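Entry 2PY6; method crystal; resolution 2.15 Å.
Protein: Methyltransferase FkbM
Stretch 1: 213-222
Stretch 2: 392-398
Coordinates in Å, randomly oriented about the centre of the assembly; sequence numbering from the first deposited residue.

Stretch 1 213-222: STLYFRSGLL
Stretch 2 (392-398) IGLRHHT

How do the two stretches lie against each other? Stretch 2 is an extended strand from Ile-392 to His-396, with His-397 just beyond it; stretch 1 leaves a 3-10 segment at Ser-213 and Thr-214 and continues as loop. They run in opposite directions: the CA atoms of Leu-215 and His-397 are 5.9 Å apart, those of Ser-219 and Arg-395 6.9 Å, and those of Leu-221 and Gly-393 7.3 Å. Strand alternation sends the CA-to-CB bonds of Arg-395 and His-397 toward stretch 1, while those of Ile-392, Leu-394 and His-396 point away. The contact buries 355 Å² in total.

What satisfies the His-397 ring? With chi1 at -62° (m) and chi2 at -93°, its ND1 donates to Thr-214 OG1 at 3.1 Å, the threonine being in rotamer p; NE2 is bonded elsewhere in the structure. Leu-215 (phi/psi -61/130) covers one ring face, its CA 3.7 Å from the ring centroid and 15° off the normal, a CH-pi contact. Its side chain (t, p) also brings CD1 to 3.4 Å from His-397 CD2. Thr-214 OG1 and Ser-219 CA lie at the ring edge; the flat ring thus offers its face to Leu-215 and its edge nitrogen to the threonine hydroxyl.

How is the buried Arg-395 paid for? Its chi angles are -66°, -67°, 175° and -95°. NE makes a weak hydrogen bond to Ser-219 O, at 3.4 Å and 129°, and a water bridges the same two atoms, donating to Ser-219 O at 2.9 Å and accepting from Arg-395 NE at 3.3 Å, so the one NE hydrogen is shared between carbonyl and water. Arg-395 NH1 donates to Leu-394 O at 2.9 Å, and NH1 and NH2 have further partners elsewhere. Leu-221 CG lies over one guanidinium face, and Leu-221 CD2 is 3.6 Å from Arg-395 NH2, apolar cover over the guanidinium, whose hydrogen bonds go to other partners.

Why glycine opposite Leu-221? Leu-221 (m, t) points toward the strand, placing CD1 3.8 Å from Gly-393 CA; an ideal CB on Gly-393 would fall 2.4 Å from Leu-221 CD1, a clash.

What shapes the loop? Arg-218 N donates to Thr-214 O at 3.1 Å, closing a turn through Tyr-216, whose phi/psi is 76/-47. The Arg-218 side chain leads away from stretch 2, its NE and NH2 donating to Ser-213 O at 3.2 and 2.9 Å. Ser-219, in rotamer p, accepts at OG from Leu-221 N at 3.1 Å, bridging Gly-220, whose phi/psi of 85/7 would jam a CB against the carbonyl O of Ser-219.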

# COMPACT_ATOMS: atom_id res chain seq x y z
N SER A 213 -0.92 -8.02 21.51
CA SER A 213 -0.61 -6.78 22.26
C SER A 213 -0.69 -6.85 23.79
O SER A 213 -0.21 -5.97 24.50
CB SER A 213 -1.53 -5.64 21.82
OG SER A 213 -2.89 -5.88 22.19
N THR A 214 -1.30 -7.91 24.32
CA THR A 214 -1.45 -8.08 25.74
C THR A 214 -0.45 -9.08 26.33
O THR A 214 -0.47 -9.33 27.53
CB THR A 214 -2.92 -8.53 26.06
OG1 THR A 214 -3.17 -9.84 25.54
CG2 THR A 214 -3.88 -7.57 25.46
N LEU A 215 0.42 -9.64 25.48
CA LEU A 215 1.40 -10.61 25.95
C LEU A 215 2.31 -9.98 26.99
O LEU A 215 2.79 -8.90 26.76
CB LEU A 215 2.22 -11.11 24.74
CG LEU A 215 3.29 -12.20 24.89
CD1 LEU A 215 2.76 -13.55 25.34
CD2 LEU A 215 3.93 -12.33 23.53
N TYR A 216 2.47 -10.66 28.12
CA TYR A 216 3.34 -10.35 29.27
C TYR A 216 2.89 -9.25 30.19
O TYR A 216 2.96 -9.42 31.39
CB TYR A 216 4.80 -10.01 28.86
CG TYR A 216 5.43 -10.94 27.86
CD1 TYR A 216 5.49 -12.32 28.08
CD2 TYR A 216 6.03 -10.44 26.71
CE1 TYR A 216 6.10 -13.17 27.15
CE2 TYR A 216 6.61 -11.29 25.77
CZ TYR A 216 6.65 -12.64 25.99
OH TYR A 216 7.24 -13.46 25.03
N PHE A 217 2.46 -8.11 29.61
CA PHE A 217 2.19 -6.89 30.34
C PHE A 217 0.72 -6.61 30.63
O PHE A 217 0.44 -5.85 31.56
CB PHE A 217 2.83 -5.72 29.60
CG PHE A 217 4.33 -5.86 29.46
CD1 PHE A 217 5.16 -5.71 30.57
CD2 PHE A 217 4.90 -6.21 28.24
CE1 PHE A 217 6.55 -5.90 30.47
CE2 PHE A 217 6.28 -6.39 28.13
CZ PHE A 217 7.11 -6.22 29.25
N ARG A 218 -0.19 -7.22 29.84
CA ARG A 218 -1.63 -7.05 29.98
C ARG A 218 -2.35 -8.36 30.10
O ARG A 218 -3.46 -8.45 29.62
CB ARG A 218 -2.20 -6.17 28.82
CG ARG A 218 -1.35 -4.93 28.79
CD ARG A 218 -1.67 -3.72 28.02
NE ARG A 218 -1.31 -3.83 26.66
CZ ARG A 218 -1.14 -2.82 25.81
NH1 ARG A 218 -1.27 -1.54 26.14
NH2 ARG A 218 -0.79 -3.12 24.59
N SER A 219 -1.78 -9.34 30.83
CA SER A 219 -2.37 -10.68 30.95
C SER A 219 -3.61 -10.82 31.83
O SER A 219 -4.30 -11.84 31.77
CB SER A 219 -1.34 -11.67 31.51
OG SER A 219 -1.07 -11.45 32.89
N GLY A 220 -3.88 -9.80 32.65
CA GLY A 220 -4.93 -9.87 33.64
C GLY A 220 -4.47 -10.54 34.94
O GLY A 220 -5.28 -10.77 35.83
N LEU A 221 -3.18 -10.83 35.08
CA LEU A 221 -2.69 -11.57 36.25
C LEU A 221 -1.59 -10.92 37.06
O LEU A 221 -1.49 -11.20 38.26
CB LEU A 221 -2.19 -12.98 35.79
CG LEU A 221 -3.23 -13.95 35.26
CD1 LEU A 221 -2.57 -15.15 34.58
CD2 LEU A 221 -4.20 -14.37 36.32
N LEU A 222 -0.78 -10.08 36.41
CA LEU A 222 0.37 -9.41 37.03
C LEU A 222 0.21 -7.92 37.31
O LEU A 222 -0.39 -7.19 36.55
CB LEU A 222 1.60 -9.57 36.13
CG LEU A 222 2.03 -11.00 35.77
CD1 LEU A 222 3.26 -10.90 34.94
CD2 LEU A 222 2.29 -11.92 36.97
N ILE A 392 0.22 -19.82 39.71
CA ILE A 392 0.46 -20.04 38.30
C ILE A 392 -0.79 -19.74 37.46
O ILE A 392 -1.92 -20.11 37.82
CB ILE A 392 0.89 -21.52 38.01
CG1 ILE A 392 1.96 -21.98 38.99
CG2 ILE A 392 1.35 -21.65 36.53
CD1 ILE A 392 2.33 -23.46 38.86
N GLY A 393 -0.58 -19.07 36.34
CA GLY A 393 -1.66 -18.79 35.37
C GLY A 393 -1.16 -19.14 33.98
O GLY A 393 0.03 -19.44 33.79
N LEU A 394 -2.07 -19.08 33.00
CA LEU A 394 -1.72 -19.37 31.63
C LEU A 394 -2.64 -18.61 30.70
O LEU A 394 -3.84 -18.67 30.86
CB LEU A 394 -1.89 -20.87 31.37
CG LEU A 394 -1.53 -21.45 30.01
CD1 LEU A 394 0.00 -21.48 29.83
CD2 LEU A 394 -2.10 -22.88 29.93
N ARG A 395 -2.08 -17.91 29.73
CA ARG A 395 -2.89 -17.23 28.69
C ARG A 395 -2.30 -17.58 27.32
O ARG A 395 -1.12 -17.83 27.21
CB ARG A 395 -2.89 -15.70 28.83
CG ARG A 395 -3.57 -15.15 30.07
CD ARG A 395 -5.08 -15.39 30.11
NE ARG A 395 -5.64 -14.95 31.40
CZ ARG A 395 -5.85 -15.70 32.47
NH1 ARG A 395 -5.58 -17.00 32.51
NH2 ARG A 395 -6.37 -15.15 33.55
N HIS A 396 -3.15 -17.54 26.29
CA HIS A 396 -2.74 -17.77 24.93
C HIS A 396 -2.92 -16.46 24.19
O HIS A 396 -4.03 -15.96 24.14
CB HIS A 396 -3.54 -18.88 24.28
CG HIS A 396 -3.09 -19.15 22.88
ND1 HIS A 396 -1.95 -19.88 22.61
CD2 HIS A 396 -3.54 -18.70 21.69
CE1 HIS A 396 -1.75 -19.90 21.30
NE2 HIS A 396 -2.70 -19.19 20.72
N HIS A 397 -1.86 -15.93 23.57
CA HIS A 397 -1.90 -14.58 23.00
C HIS A 397 -1.81 -14.33 21.46
O HIS A 397 -1.47 -13.22 21.06
CB HIS A 397 -0.81 -13.74 23.63
CG HIS A 397 -0.95 -13.55 25.10
ND1 HIS A 397 -1.60 -12.47 25.65
CD2 HIS A 397 -0.47 -14.27 26.14
CE1 HIS A 397 -1.54 -12.55 26.97
NE2 HIS A 397 -0.84 -13.62 27.30
N THR A 398 -2.09 -15.33 20.63
CA THR A 398 -2.20 -15.11 19.19
C THR A 398 -3.40 -15.90 18.68
O THR A 398 -3.92 -16.75 19.39
CB THR A 398 -0.92 -15.56 18.37
OG1 THR A 398 -0.74 -16.98 18.48
CG2 THR A 398 0.34 -14.84 18.81
O HOH W 1 -7.04 -12.04 30.83